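Local coordinates for putative capsid protein of prophage (Escherichia coli CFT073, PDB 3BQW) that is of unknown function but probably serves as a capsid subunit of a prophage, at residues 198-203 and 344-349; 202-207 and 282-287. All coordinates share one frame; numbering follows the deposited sequence.

Overall arrangement
Following the chain from its N terminus, helix 190-198 runs into the turn D198 to G201, and the connection continues through C202 and P203 to strand 206-209. Contact 2 closes the shorter loop, where strand 281-285 returns antiparallel to the start of strand 206-209, with strands 248-254 and 257-267 in between. Contact 1 closes a longer loop, as the C-terminal residues 344-349 come back to the turn, so contact 2 falls within its span, the two sharing C202 and P203. The two far segments are neighbouring strands, joined by a probable V346 O to L284 N hydrogen bond. Together the contacts tie one helix-to-strand connection to two adjacent strands of a mixed sheet.

Contact 1: residues 198-203 and 344-349; sequences DQAGCP and KFVTVK
The peptide plane joining Q199 to A200 carries the CG2 methyl of V346 on one face: the methyl stands almost directly above the amide nitrogen, 3.3 Å from A200 N. With CG1 anti to the backbone N (chi1 175°), V346 sends CG2 to the turn. Q199 CB rises on that same face while A200 CB lies beside the plane, and each is 3.8 Å from V346 CG2, so the methyl sits over the peptide with a carbon on either flank. The other flat groups turn elsewhere. The amide of Q199 bends off at chi2, its OE1 in a weak hydrogen bond to K168 NZ, and the F345 ring points from the turn to an edge-to-face pairing with F35.

A second patch is aliphatic against sulfur. K344 runs extended through CG and CD (chi2 -179°), and C202 SG rests alongside that length, 3.6 Å from K344 CG and 3.8 Å from K344 CD, while the ammonium end continues beyond.

No direct hydrogen bond crosses between the segments; one water supplies the polar link, donating to P203 O at 3.2 Å and to K344 O at 3.0 Å. The turn is fixed internally: D198 to G201 form a type I beta turn, G201 N bonds to D198 O, and G201 takes a positive phi of 75° where the chain leaves helical geometry.

The turn that follows a helix here packs against V346, the first residue of a strand with a partner on each side. Strand 346-349 runs between parallel strand 170-172 and antiparallel strand 281-285, and I171 touches both Q199 and V346. Away from the turn after helix 190-198, F345 touches V144 and T347 touches T145, both of helix 113-146.

Contact 2: residues 202-207 and 282-287; sequences CPANVM and LVLGNT
G285 O is gripped by two backbone N-H groups, N205 N at 3.0 Å and V206 N at 3.1 Å, with a CA-H contact from A204 as a third, weaker approach. Two successive residues facing one residue of the partner strand define a classic beta bulge, here at the entry of strand 206-209 into an antiparallel pairing with strand 281-285. The N205 donor lies in the carbonyl plane, while that of V206 sits 30° above it. G285 N returns a straighter bond to V206 O at 3.1 Å, completing the hydrogen-bonded pair.

Around the bulge, side-chain amides add to the backbone bonds. N205 holds CG between its backbone N and carbonyl carbon (chi1 76°), which brings both ends of its amide to T287: OD1 accepts from T287 N at 2.9 Å on a lone pair, and ND2 donates to T287 OG1 at 3.1 Å. Two bonds thus fix the rotation of that amide. N286, with CG anti to its backbone N, extends to the loop before the bulge, where its ND2 gives P203 O a nearly linear bond of 2.8 Å (178°), arriving above the carbonyl plane; OD1 of the same amide is held by N288 N.

On the face of V206 lies F35 of helix 30-35, whose L34 meets T287 in the loop after the strand. M207 and L284, a non-hydrogen-bonded pair, share the other face: M207 packs on I193 and L284 on Y196 and A197 of helix 190-198, and both touch L257. M207 and L284 run alongside each other, M207 CB 3.7 Å from L284 CD2. The methionine chain, extended until it bends at chi3, slants across L282 and brings M207 SD to 4.1 Å from L282 CD1.

Contact 1: residues 198-203 and 344-349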
# COMPACT_ATOMS: atom_id res chain seq x y z
N ASP A 198 16.71 -17.97 -6.30
CA ASP A 198 17.47 -18.76 -5.32
C ASP A 198 17.59 -18.06 -3.97
O ASP A 198 17.54 -18.71 -2.93
CB ASP A 198 18.91 -19.01 -5.78
CG ASP A 198 19.00 -20.00 -6.91
OD1 ASP A 198 17.99 -20.68 -7.22
OD2 ASP A 198 20.10 -20.07 -7.49
N GLN A 199 17.75 -16.74 -4.00
CA GLN A 199 17.92 -15.99 -2.76
C GLN A 199 16.70 -16.01 -1.82
O GLN A 199 16.87 -15.83 -0.62
CB GLN A 199 18.39 -14.56 -3.06
CG GLN A 199 19.64 -14.47 -3.92
CD GLN A 199 20.81 -15.32 -3.40
OE1 GLN A 199 21.03 -15.45 -2.21
NE2 GLN A 199 21.54 -15.91 -4.32
N ALA A 200 15.50 -16.26 -2.34
CA ALA A 200 14.29 -16.31 -1.48
C ALA A 200 14.30 -17.51 -0.50
O ALA A 200 13.62 -17.51 0.53
CB ALA A 200 13.04 -16.35 -2.36
N GLY A 201 15.07 -18.54 -0.84
CA GLY A 201 15.15 -19.78 -0.06
C GLY A 201 13.92 -20.68 -0.22
O GLY A 201 13.83 -21.73 0.43
N CYS A 202 12.97 -20.24 -1.05
CA CYS A 202 11.67 -20.89 -1.23
C CYS A 202 11.16 -20.54 -2.63
O CYS A 202 11.72 -19.67 -3.28
CB CYS A 202 10.67 -20.43 -0.15
SG CYS A 202 9.90 -18.81 -0.41
N PRO A 203 10.13 -21.25 -3.11
CA PRO A 203 9.71 -20.93 -4.46
C PRO A 203 9.10 -19.54 -4.58
O PRO A 203 8.37 -19.10 -3.70
CB PRO A 203 8.65 -22.00 -4.77
CG PRO A 203 8.71 -22.98 -3.69
CD PRO A 203 9.34 -22.34 -2.52
N LYS A 344 11.45 -13.99 2.19
CA LYS A 344 10.88 -14.58 0.98
C LYS A 344 10.63 -13.58 -0.15
O LYS A 344 9.86 -13.87 -1.08
CB LYS A 344 9.58 -15.29 1.36
CG LYS A 344 9.76 -16.43 2.32
CD LYS A 344 8.40 -17.09 2.63
CE LYS A 344 8.58 -18.39 3.45
NZ LYS A 344 7.46 -18.54 4.42
N PHE A 345 11.26 -12.41 -0.06
CA PHE A 345 11.19 -11.38 -1.10
C PHE A 345 12.59 -11.14 -1.64
O PHE A 345 13.53 -11.00 -0.87
CB PHE A 345 10.67 -10.08 -0.50
CG PHE A 345 9.26 -10.17 -0.03
CD1 PHE A 345 8.20 -10.16 -0.95
CD2 PHE A 345 8.97 -10.28 1.31
CE1 PHE A 345 6.92 -10.24 -0.53
CE2 PHE A 345 7.68 -10.36 1.74
CZ PHE A 345 6.64 -10.34 0.82
N VAL A 346 12.72 -11.16 -2.97
CA VAL A 346 13.96 -10.80 -3.63
C VAL A 346 13.65 -9.61 -4.55
O VAL A 346 12.73 -9.66 -5.35
CB VAL A 346 14.54 -12.00 -4.43
CG1 VAL A 346 15.78 -11.58 -5.22
CG2 VAL A 346 14.83 -13.22 -3.49
N THR A 347 14.43 -8.54 -4.44
CA THR A 347 14.27 -7.37 -5.32
C THR A 347 15.54 -7.19 -6.20
O THR A 347 16.68 -7.24 -5.71
CB THR A 347 13.99 -6.09 -4.51
OG1 THR A 347 12.80 -6.29 -3.73
CG2 THR A 347 13.82 -4.84 -5.41
N VAL A 348 15.32 -6.99 -7.49
CA VAL A 348 16.40 -6.85 -8.44
C VAL A 348 16.28 -5.53 -9.19
O VAL A 348 15.22 -5.21 -9.72
CB VAL A 348 16.48 -8.03 -9.43
CG1 VAL A 348 17.79 -7.95 -10.33
CG2 VAL A 348 16.40 -9.36 -8.68
N LYS A 349 17.36 -4.75 -9.15
CA LYS A 349 17.51 -3.54 -9.95
C LYS A 349 18.18 -3.92 -11.26
O LYS A 349 19.34 -4.32 -11.27
CB LYS A 349 18.35 -2.51 -9.22
CG LYS A 349 18.37 -1.12 -9.83
CD LYS A 349 19.26 -0.20 -9.01
CE LYS A 349 19.63 1.05 -9.78
NZ LYS A 349 18.45 1.95 -9.86
O HOH W 1 9.42 -16.17 -2.96

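Contact 2: residues 202-207 and 282-287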
# COMPACT_ATOMS: atom_id res chain seq x y z
N CYS A 202 12.97 -20.24 -1.05
CA CYS A 202 11.67 -20.89 -1.23
C CYS A 202 11.16 -20.54 -2.63
O CYS A 202 11.72 -19.67 -3.28
CB CYS A 202 10.67 -20.43 -0.15
SG CYS A 202 9.90 -18.81 -0.41
N PRO A 203 10.13 -21.25 -3.11
CA PRO A 203 9.71 -20.93 -4.46
C PRO A 203 9.10 -19.54 -4.58
O PRO A 203 8.37 -19.10 -3.70
CB PRO A 203 8.65 -22.00 -4.77
CG PRO A 203 8.71 -22.98 -3.69
CD PRO A 203 9.34 -22.34 -2.52
N ALA A 204 9.38 -18.87 -5.68
CA ALA A 204 8.67 -17.66 -6.03
C ALA A 204 7.60 -18.02 -7.04
O ALA A 204 7.86 -18.75 -8.00
CB ALA A 204 9.64 -16.63 -6.62
N ASN A 205 6.39 -17.52 -6.82
CA ASN A 205 5.28 -17.76 -7.73
C ASN A 205 4.70 -16.47 -8.34
O ASN A 205 3.73 -16.50 -9.08
CB ASN A 205 4.20 -18.65 -7.07
CG ASN A 205 3.34 -17.92 -6.05
OD1 ASN A 205 3.64 -16.80 -5.65
ND2 ASN A 205 2.25 -18.57 -5.62
N VAL A 206 5.32 -15.34 -8.03
CA VAL A 206 4.93 -14.05 -8.61
C VAL A 206 6.15 -13.18 -8.88
O VAL A 206 7.08 -13.13 -8.08
CB VAL A 206 3.85 -13.33 -7.73
CG1 VAL A 206 4.40 -12.92 -6.35
CG2 VAL A 206 3.23 -12.16 -8.51
N MET A 207 6.19 -12.56 -10.07
CA MET A 207 7.19 -11.56 -10.41
C MET A 207 6.48 -10.24 -10.75
O MET A 207 5.75 -10.17 -11.73
CB MET A 207 8.10 -12.01 -11.57
CG MET A 207 9.32 -11.08 -11.82
SD MET A 207 10.62 -11.62 -12.98
CE MET A 207 9.71 -12.03 -14.43
N LEU A 282 12.27 -5.23 -10.14
CA LEU A 282 11.36 -6.39 -10.15
C LEU A 282 11.46 -7.02 -8.77
O LEU A 282 12.53 -7.01 -8.14
CB LEU A 282 11.74 -7.43 -11.23
CG LEU A 282 13.05 -8.24 -11.13
CD1 LEU A 282 12.81 -9.52 -10.25
CD2 LEU A 282 13.67 -8.61 -12.51
N VAL A 283 10.33 -7.57 -8.33
CA VAL A 283 10.21 -8.22 -7.04
C VAL A 283 9.74 -9.64 -7.26
O VAL A 283 8.77 -9.88 -7.98
CB VAL A 283 9.20 -7.49 -6.14
CG1 VAL A 283 9.03 -8.22 -4.81
CG2 VAL A 283 9.64 -6.06 -5.89
N LEU A 284 10.46 -10.58 -6.68
CA LEU A 284 10.07 -11.98 -6.68
C LEU A 284 9.53 -12.31 -5.31
O LEU A 284 10.18 -12.03 -4.30
CB LEU A 284 11.26 -12.86 -7.01
CG LEU A 284 11.65 -12.80 -8.49
CD1 LEU A 284 13.11 -13.27 -8.63
CD2 LEU A 284 10.64 -13.60 -9.35
N GLY A 285 8.32 -12.87 -5.27
CA GLY A 285 7.71 -13.26 -4.01
C GLY A 285 6.79 -14.45 -4.15
O GLY A 285 6.68 -15.05 -5.23
N ASN A 286 6.12 -14.78 -3.05
CA ASN A 286 5.20 -15.92 -2.99
C ASN A 286 3.88 -15.40 -2.42
O ASN A 286 3.84 -14.84 -1.33
CB ASN A 286 5.78 -17.07 -2.15
CG ASN A 286 5.02 -18.40 -2.33
OD1 ASN A 286 3.85 -18.52 -1.97
ND2 ASN A 286 5.69 -19.40 -2.91
N THR A 287 2.81 -15.55 -3.18
CA THR A 287 1.50 -15.07 -2.78
C THR A 287 0.90 -15.78 -1.54
O THR A 287 -0.10 -15.34 -1.02
CB THR A 287 0.49 -15.17 -3.96
OG1 THR A 287 0.33 -16.54 -4.35
CG2 THR A 287 0.96 -14.31 -5.14